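Long-range contact in prokaryotic transcription elongation factor GreA/GreB (Nitrosomonas europaea, PDB 2PN0), which probably binds RNA polymerase and acts as a GreA/GreB-like transcription factor: residues 54-68 with 117-129. Sequence-based numbering, arbitrary orientation. Where two conformers were deposited one is given.
Sequences PTVVTMNSTVRFRVE and GGVLRVRIVEVTY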
ATOM      1  N   PRO A  54     -18.738  13.373   8.833  1.00 18.99           N
ATOM      2  CA  PRO A  54     -18.668  11.896   8.985  1.00 18.40           C
ATOM      3  C   PRO A  54     -18.233  11.145   7.726  1.00 17.99           C
ATOM      4  O   PRO A  54     -17.810   9.997   7.801  1.00 17.52           O
ATOM      5  CB  PRO A  54     -20.113  11.499   9.355  1.00 19.19           C
ATOM      6  CG  PRO A  54     -20.961  12.684   8.982  1.00 18.85           C
ATOM      7  CD  PRO A  54     -20.093  13.884   9.146  1.00 18.84           C
ATOM      8  N   THR A  55     -18.305  11.820   6.589  1.00 18.30           N
ATOM      9  CA  THR A  55     -17.947  11.227   5.299  1.00 18.02           C
ATOM     10  C   THR A  55     -16.485  11.426   4.938  1.00 17.05           C
ATOM     11  O   THR A  55     -16.042  10.910   3.896  1.00 16.10           O
ATOM     12  CB  THR A  55     -18.740  11.863   4.181  1.00 19.04           C
ATOM     13  OG1 THR A  55     -18.658  13.291   4.327  1.00 21.03           O
ATOM     14  CG2 THR A  55     -20.199  11.404   4.214  1.00 20.61           C
ATOM     15  N   VAL A  56     -15.741  12.187   5.758  1.00 15.76           N
ATOM     16  CA  VAL A  56     -14.291  12.446   5.539  1.00 15.53           C
ATOM     17  C   VAL A  56     -13.422  11.405   6.259  1.00 14.65           C
ATOM     18  O   VAL A  56     -13.670  11.088   7.431  1.00 14.08           O
ATOM     19  CB  VAL A  56     -13.906  13.917   5.971  1.00 16.27           C
ATOM     20  CG1 VAL A  56     -12.357  14.117   6.029  1.00 16.53           C
ATOM     21  CG2 VAL A  56     -14.545  14.921   5.041  1.00 15.29           C
ATOM     22  N   VAL A  57     -12.399  10.886   5.553  1.00 13.99           N
ATOM     23  CA  VAL A  57     -11.478   9.887   6.112  1.00 13.74           C
ATOM     24  C   VAL A  57     -10.480  10.540   7.071  1.00 13.50           C
ATOM     25  O   VAL A  57      -9.691  11.389   6.675  1.00 13.60           O
ATOM     26  CB  VAL A  57     -10.698   9.149   4.994  1.00 13.84           C
ATOM     27  CG1 VAL A  57      -9.753   8.115   5.624  1.00 14.58           C
ATOM     28  CG2 VAL A  57     -11.681   8.413   4.086  1.00 13.53           C
ATOM     29  N   THR A  58     -10.549  10.133   8.332  1.00 15.49           N
ATOM     30  CA  THR A  58      -9.640  10.602   9.359  1.00 14.78           C
ATOM     31  C   THR A  58      -8.808   9.429   9.850  1.00 15.08           C
ATOM     32  O   THR A  58      -9.072   8.276   9.521  1.00 15.54           O
ATOM     33  CB  THR A  58     -10.407  11.226  10.551  1.00 15.53           C
ATOM     34  OG1 THR A  58     -11.310  10.250  11.117  1.00 17.71           O
ATOM     35  CG2 THR A  58     -11.196  12.406  10.059  1.00 14.94           C
HETATM   36  N   MSE A  59      -7.804   9.708  10.657  1.00 15.12           N
HETATM   37  CA  MSE A  59      -7.104   8.602  11.345  1.00 14.28           C
HETATM   38  C   MSE A  59      -8.159   7.757  12.086  1.00 14.71           C
HETATM   39  O   MSE A  59      -9.130   8.304  12.665  1.00 15.67           O
HETATM   40  CB  MSE A  59      -6.040   9.161  12.300  1.00 13.66           C
HETATM   41  CG  MSE A  59      -4.873   9.892  11.601  1.00 13.15           C
HETATM   42 SE   MSE A  59      -3.988   8.781  10.217  0.75 13.75          SE
HETATM   43  CE  MSE A  59      -3.561   7.250  11.336  1.00 14.43           C
ATOM     44  N   ASN A  60      -7.985   6.433  12.041  1.00 14.83           N
ATOM     45  CA  ASN A  60      -8.867   5.462  12.706  1.00 15.64           C
ATOM     46  C   ASN A  60     -10.269   5.309  12.105  1.00 17.16           C
ATOM     47  O   ASN A  60     -11.132   4.647  12.718  1.00 18.60           O
ATOM     48  CB  ASN A  60      -8.900   5.688  14.239  1.00 16.45           C
ATOM     49  CG  ASN A  60      -7.548   5.443  14.875  1.00 16.19           C
ATOM     50  OD1 ASN A  60      -6.960   4.389  14.665  1.00 16.89           O
ATOM     51  ND2 ASN A  60      -7.059   6.404  15.686  1.00 17.96           N
ATOM     52  N   SER A  61     -10.481   5.935  10.937  1.00 16.47           N
ATOM     53  CA  SER A  61     -11.716   5.742  10.138  1.00 17.63           C
ATOM     54  C   SER A  61     -11.666   4.351   9.511  1.00 17.06           C
ATOM     55  O   SER A  61     -10.605   3.894   9.066  1.00 16.85           O
ATOM     56  CB  SER A  61     -11.833   6.771   8.981  1.00 17.04           C
ATOM     57  OG  SER A  61     -12.250   8.034   9.489  1.00 23.21           O
ATOM     58  N   THR A  62     -12.827   3.692   9.420  1.00 16.19           N
ATOM     59  CA  THR A  62     -12.943   2.484   8.587  1.00 16.55           C
ATOM     60  C   THR A  62     -13.584   2.893   7.265  1.00 15.47           C
ATOM     61  O   THR A  62     -14.647   3.532   7.274  1.00 16.99           O
ATOM     62  CB  THR A  62     -13.780   1.386   9.296  1.00 15.88           C
ATOM     63  OG1 THR A  62     -13.051   0.954  10.439  1.00 16.42           O
ATOM     64  CG2 THR A  62     -13.996   0.181   8.391  1.00 16.79           C
ATOM     65  N   VAL A  63     -12.899   2.572   6.166  1.00 15.36           N
ATOM     66  CA  VAL A  63     -13.328   2.947   4.835  1.00 15.39           C
ATOM     67  C   VAL A  63     -13.850   1.696   4.147  1.00 15.17           C
ATOM     68  O   VAL A  63     -13.153   0.684   4.065  1.00 16.12           O
ATOM     69  CB  VAL A  63     -12.150   3.598   4.050  1.00 15.60           C
ATOM     70  CG1 VAL A  63     -12.605   4.116   2.674  1.00 16.34           C
ATOM     71  CG2 VAL A  63     -11.505   4.745   4.866  1.00 16.67           C
ATOM     72  N   ARG A  64     -15.094   1.771   3.665  1.00 14.26           N
ATOM     73  CA  ARG A  64     -15.695   0.682   2.888  1.00 13.88           C
ATOM     74  C   ARG A  64     -15.568   1.004   1.413  1.00 13.24           C
ATOM     75  O   ARG A  64     -15.936   2.106   1.009  1.00 13.93           O
ATOM     76  CB  ARG A  64     -17.175   0.536   3.256  1.00 13.80           C
ATOM     77  CG  ARG A  64     -17.860  -0.598   2.566  1.00 15.36           C
ATOM     78  CD  ARG A  64     -19.075  -0.968   3.353  1.00 19.05           C
ATOM     79  NE  ARG A  64     -19.886  -2.008   2.763  1.00 20.30           N
ATOM     80  CZ  ARG A  64     -19.579  -3.310   2.688  1.00 22.82           C
ATOM     81  NH1 ARG A  64     -18.410  -3.781   3.116  1.00 21.68           N
ATOM     82  NH2 ARG A  64     -20.461  -4.159   2.151  1.00 21.62           N
ATOM     83  N   PHE A  65     -15.055   0.060   0.627  1.00 11.90           N
ATOM     84  CA  PHE A  65     -14.808   0.263  -0.790  1.00 11.31           C
ATOM     85  C   PHE A  65     -15.595  -0.708  -1.622  1.00 11.30           C
ATOM     86  O   PHE A  65     -15.787  -1.861  -1.208  1.00 10.74           O
ATOM     87  CB  PHE A  65     -13.349  -0.071  -1.135  1.00 12.02           C
ATOM     88  CG  PHE A  65     -12.337   0.787  -0.458  1.00 13.45           C
ATOM     89  CD1 PHE A  65     -11.936   2.000  -1.031  1.00 14.02           C
ATOM     90  CD2 PHE A  65     -11.757   0.365   0.748  1.00 13.32           C
ATOM     91  CE1 PHE A  65     -10.974   2.797  -0.426  1.00 15.03           C
ATOM     92  CE2 PHE A  65     -10.788   1.173   1.405  1.00 14.68           C
ATOM     93  CZ  PHE A  65     -10.390   2.376   0.792  1.00 15.93           C
ATOM     94  N   ARG A  66     -16.030  -0.280  -2.812  1.00 11.52           N
ATOM     95  CA  ARG A  66     -16.556  -1.216  -3.805  0.60 11.85           C
ATOM     96  C   ARG A  66     -15.630  -1.214  -5.022  1.00 12.45           C
ATOM     97  O   ARG A  66     -15.234  -0.145  -5.503  1.00 10.24           O
ATOM     98  CB  ARG A  66     -17.993  -0.893  -4.237  0.60 12.30           C
ATOM     99  CG  ARG A  66     -18.659  -2.057  -5.002  0.60 11.90           C
ATOM    100  CD  ARG A  66     -20.049  -1.746  -5.576  0.60 14.51           C
ATOM    101  NE  ARG A  66     -21.044  -1.407  -4.549  0.60 17.51           N
ATOM    102  CZ  ARG A  66     -21.444  -0.163  -4.276  0.60 19.29           C
ATOM    103  NH1 ARG A  66     -20.928   0.874  -4.946  0.60 18.35           N
ATOM    104  NH2 ARG A  66     -22.354   0.053  -3.325  0.60 17.54           N
ATOM    105  N   VAL A  67     -15.275  -2.404  -5.490  1.00 13.11           N
ATOM    106  CA  VAL A  67     -14.461  -2.508  -6.692  0.60 15.47           C
ATOM    107  C   VAL A  67     -15.371  -2.253  -7.884  1.00 16.21           C
ATOM    108  O   VAL A  67     -16.500  -2.778  -7.962  1.00 16.75           O
ATOM    109  CB  VAL A  67     -13.770  -3.880  -6.813  0.60 14.99           C
ATOM    110  CG1 VAL A  67     -12.933  -4.168  -5.566  0.60 16.50           C
ATOM    111  CG2 VAL A  67     -14.782  -4.945  -7.000  0.60 16.96           C
ATOM    112  N   GLU A  68     -14.920  -1.438  -8.830  1.00 18.62           N
ATOM    113  CA  GLU A  68     -15.806  -1.214  -9.971  0.50 20.14           C
ATOM    114  C   GLU A  68     -16.088  -2.447 -10.844  1.00 20.83           C
ATOM    115  O   GLU A  68     -17.258  -2.672 -11.175  1.00 21.43           O
ATOM    116  CB  GLU A  68     -15.506   0.070 -10.763  0.50 20.30           C
ATOM    117  CG  GLU A  68     -14.179   0.139 -11.485  0.50 21.02           C
ATOM    118  CD  GLU A  68     -14.316   0.880 -12.799  0.50 21.10           C
ATOM    119  OE1 GLU A  68     -13.993   0.262 -13.815  0.50 22.60           O
ATOM    120  OE2 GLU A  68     -14.775   2.049 -12.841  0.50 22.13           O
ATOM    121  N   GLY A 117      -0.977  -7.454 -13.211  1.00 16.78           N
ATOM    122  CA  GLY A 117      -1.114  -6.354 -14.152  1.00 17.05           C
ATOM    123  C   GLY A 117      -2.534  -5.832 -14.151  1.00 15.71           C
ATOM    124  O   GLY A 117      -3.492  -6.555 -13.823  1.00 16.72           O
ATOM    125  N   GLY A 118      -2.661  -4.558 -14.491  1.00 15.77           N
ATOM    126  CA  GLY A 118      -3.969  -3.878 -14.474  1.00 13.66           C
ATOM    127  C   GLY A 118      -4.111  -3.013 -13.230  1.00 15.33           C
ATOM    128  O   GLY A 118      -3.161  -2.914 -12.397  1.00 15.37           O
ATOM    129  N   VAL A 119      -5.270  -2.383 -13.097  1.00 13.43           N
ATOM    130  CA  VAL A 119      -5.532  -1.589 -11.920  1.00 14.04           C
ATOM    131  C   VAL A 119      -6.810  -2.042 -11.262  1.00 14.01           C
ATOM    132  O   VAL A 119      -7.769  -2.479 -11.948  1.00 14.27           O
ATOM    133  CB  VAL A 119      -5.611  -0.073 -12.185  1.00 15.29           C
ATOM    134  CG1 VAL A 119      -4.261   0.450 -12.651  1.00 17.34           C
ATOM    135  CG2 VAL A 119      -6.676   0.231 -13.216  1.00 15.31           C
ATOM    136  N   LEU A 120      -6.797  -1.978  -9.942  1.00 11.90           N
ATOM    137  CA  LEU A 120      -7.992  -2.166  -9.155  1.00 12.85           C
ATOM    138  C   LEU A 120      -8.512  -0.767  -8.905  1.00 12.80           C
ATOM    139  O   LEU A 120      -7.877   0.030  -8.201  1.00 12.46           O
ATOM    140  CB  LEU A 120      -7.652  -2.825  -7.824  1.00 12.19           C
ATOM    141  CG  LEU A 120      -8.870  -2.986  -6.914  1.00 14.66           C
ATOM    142  CD1 LEU A 120      -9.883  -3.962  -7.573  1.00 18.64           C
ATOM    143  CD2 LEU A 120      -8.431  -3.485  -5.587  1.00 16.74           C
ATOM    144  N   ARG A 121      -9.669  -0.451  -9.475  1.00 13.88           N
ATOM    145  CA  ARG A 121     -10.274   0.858  -9.237  1.00 13.46           C
ATOM    146  C   ARG A 121     -11.500   0.735  -8.286  1.00 13.90           C
ATOM    147  O   ARG A 121     -12.425  -0.057  -8.547  1.00 15.24           O
ATOM    148  CB  ARG A 121     -10.715   1.519 -10.553  1.00 13.68           C
ATOM    149  CG  ARG A 121     -11.229   2.970 -10.336  1.00 13.11           C
ATOM    150  CD  ARG A 121     -11.375   3.684 -11.689  1.00 14.25           C
ATOM    151  NE  ARG A 121     -11.825   5.066 -11.544  1.00 16.07           N
ATOM    152  CZ  ARG A 121     -11.055   6.096 -11.179  1.00 18.76           C
ATOM    153  NH1 ARG A 121      -9.759   5.931 -10.897  1.00 17.46           N
ATOM    154  NH2 ARG A 121     -11.612   7.309 -11.047  1.00 19.77           N
ATOM    155  N   VAL A 122     -11.494   1.504  -7.209  1.00 14.66           N
ATOM    156  CA  VAL A 122     -12.489   1.331  -6.142  1.00 14.73           C
ATOM    157  C   VAL A 122     -13.128   2.670  -5.812  1.00 15.69           C
ATOM    158  O   VAL A 122     -12.515   3.723  -6.020  1.00 15.51           O
ATOM    159  CB  VAL A 122     -11.884   0.726  -4.856  1.00 14.76           C
ATOM    160  CG1 VAL A 122     -11.402  -0.730  -5.118  1.00 16.44           C
ATOM    161  CG2 VAL A 122     -10.690   1.598  -4.290  1.00 14.57           C
ATOM    162  N   ARG A 123     -14.364   2.615  -5.299  1.00 15.77           N
ATOM    163  CA  ARG A 123     -14.996   3.821  -4.820  1.00 16.73           C
ATOM    164  C   ARG A 123     -15.239   3.677  -3.339  1.00 15.11           C
ATOM    165  O   ARG A 123     -15.610   2.606  -2.876  1.00 13.77           O
ATOM    166  CB  ARG A 123     -16.350   4.013  -5.530  1.00 16.57           C
ATOM    167  CG  ARG A 123     -17.128   5.250  -5.077  1.00 20.62           C
ATOM    168  CD  ARG A 123     -18.549   5.213  -5.682  1.00 20.96           C
ATOM    169  NE  ARG A 123     -18.497   5.279  -7.144  1.00 27.54           N
ATOM    170  CZ  ARG A 123     -19.563   5.133  -7.933  1.00 31.66           C
ATOM    171  NH1 ARG A 123     -20.757   4.881  -7.385  1.00 32.43           N
ATOM    172  NH2 ARG A 123     -19.440   5.220  -9.263  1.00 33.11           N
ATOM    173  N   ILE A 124     -15.073   4.769  -2.605  1.00 13.55           N
ATOM    174  CA  ILE A 124     -15.379   4.748  -1.193  1.00 13.62           C
ATOM    175  C   ILE A 124     -16.881   4.808  -1.018  1.00 14.55           C
ATOM    176  O   ILE A 124     -17.520   5.805  -1.382  1.00 15.21           O
ATOM    177  CB  ILE A 124     -14.729   5.932  -0.440  1.00 13.59           C
ATOM    178  CG1 ILE A 124     -13.178   5.836  -0.511  1.00 15.16           C
ATOM    179  CG2 ILE A 124     -15.268   5.979   1.026  1.00 13.11           C
ATOM    180  CD1 ILE A 124     -12.445   7.051   0.001  1.00 15.14           C
ATOM    181  N   VAL A 125     -17.444   3.723  -0.484  1.00 14.82           N
ATOM    182  CA  VAL A 125     -18.893   3.608  -0.369  1.00 16.42           C
ATOM    183  C   VAL A 125     -19.405   4.160   0.973  1.00 16.76           C
ATOM    184  O   VAL A 125     -20.549   4.683   1.049  1.00 17.89           O
ATOM    185  CB  VAL A 125     -19.418   2.165  -0.685  1.00 17.37           C
ATOM    186  CG1 VAL A 125     -19.107   1.793  -2.106  1.00 18.91           C
ATOM    187  CG2 VAL A 125     -18.865   1.161   0.227  1.00 21.13           C
ATOM    188  N   GLU A 126     -18.555   4.111   1.995  1.00 16.35           N
ATOM    189  CA  GLU A 126     -18.923   4.536   3.362  1.00 17.07           C
ATOM    190  C   GLU A 126     -17.688   4.773   4.197  1.00 16.87           C
ATOM    191  O   GLU A 126     -16.669   4.100   4.025  1.00 16.57           O
ATOM    192  CB  GLU A 126     -19.767   3.447   4.039  1.00 16.61           C
ATOM    193  CG  GLU A 126     -20.432   3.886   5.358  1.00 16.96           C
ATOM    194  CD  GLU A 126     -21.391   2.875   5.932  1.00 18.77           C
ATOM    195  OE1 GLU A 126     -21.538   1.754   5.381  1.00 20.90           O
ATOM    196  OE2 GLU A 126     -21.987   3.211   6.978  1.00 18.53           O
ATOM    197  N   VAL A 127     -17.792   5.728   5.114  1.00 16.68           N
ATOM    198  CA  VAL A 127     -16.728   6.003   6.090  1.00 17.52           C
ATOM    199  C   VAL A 127     -17.365   5.872   7.479  1.00 19.02           C
ATOM    200  O   VAL A 127     -18.449   6.381   7.691  1.00 18.30           O
ATOM    201  CB  VAL A 127     -16.189   7.418   5.871  1.00 16.47           C
ATOM    202  CG1 VAL A 127     -15.152   7.760   6.920  1.00 19.61           C
ATOM    203  CG2 VAL A 127     -15.563   7.536   4.457  1.00 18.21           C
ATOM    204  N   THR A 128     -16.712   5.171   8.403  1.00 19.43           N
ATOM    205  CA  THR A 128     -17.255   4.973   9.741  0.60 20.92           C
ATOM    206  C   THR A 128     -16.125   5.146  10.748  1.00 21.86           C
ATOM    207  O   THR A 128     -15.001   4.738  10.506  1.00 21.65           O
ATOM    208  CB  THR A 128     -17.849   3.571   9.885  0.60 20.62           C
ATOM    209  OG1 THR A 128     -16.858   2.610   9.508  0.60 21.23           O
ATOM    210  CG2 THR A 128     -19.073   3.404   8.986  0.60 21.20           C
ATOM    211  N   TYR A 129     -16.414   5.780  11.878  1.00 23.75           N
ATOM    212  CA  TYR A 129     -15.347   6.015  12.812  1.00 26.23           C
ATOM    213  C   TYR A 129     -15.314   4.939  13.883  1.00 26.95           C
ATOM    214  O   TYR A 129     -16.353   4.394  14.236  1.00 28.55           O
ATOM    215  CB  TYR A 129     -15.363   7.430  13.389  1.00 27.64           C
ATOM    216  CG  TYR A 129     -14.294   7.542  14.442  1.00 30.43           C
ATOM    217  CD1 TYR A 129     -12.940   7.641  14.079  1.00 30.69           C
ATOM    218  CD2 TYR A 129     -14.619   7.467  15.808  1.00 32.81           C
ATOM    219  CE1 TYR A 129     -11.950   7.703  15.047  1.00 32.89           C
ATOM    220  CE2 TYR A 129     -13.637   7.525  16.781  1.00 32.64           C
ATOM    221  CZ  TYR A 129     -12.308   7.646  16.397  1.00 31.78           C
ATOM    222  OH  TYR A 129     -11.326   7.705  17.361  1.00 34.13           O
TER
HETATM  223  O   HOH W   1     -17.237   2.266   6.730  1.00 25.14           O
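Val63 and Phe65 meet Ile124 on the apolar face of an antiparallel strand pair, 62-67 with 119-128. The pair belongs to the GreA/GreB C-terminal domain, of the FKBP clan, and strand 109-113 continues the sheet beyond 119-128. Ile124 touches both partners, and they touch each other. Its CG2 lies 3.6 Å from Val63 CG1, and its CG1 lies 3.8 Å from Phe65 CE1. With CG1 anti to the carbonyl carbon (chi1 -64°), Ile124 runs alongside the Phe65 ring and points the same way. Val63 CG1 sits over one face of that ring, offset toward the rim. An alanine in place of Ile124 would probably open a gap beside Val63 CG1 and Phe65 CE1. Val122 CG2 touches Phe65 CD1 at 3.5 Å, and in the conformer given Val67 CG1 packs on Val122 and Leu120. Phe74 also meets the Phe65 ring.

The register slips by one at a classic beta bulge. Val125 and Glu126 both face Arg64. Arg64 O takes a bond from Val125 N (2.7 Å) and a weak, longer one from Glu126 N. Val125 points toward strand 62-67, and its CG2 packs against the aliphatic part of Arg64. Its CG1 lies over one face of the Arg66 guanidinium in one of the two conformers of that arginine. On the polar face Arg123 forms a salt bridge with Glu109, and Thr62 OG1 bonds to Thr77. Where strand 62-67 begins and 119-128 ends, Thr62 N donates to Thr128 O at 2.6 Å, nearly straight at 169°.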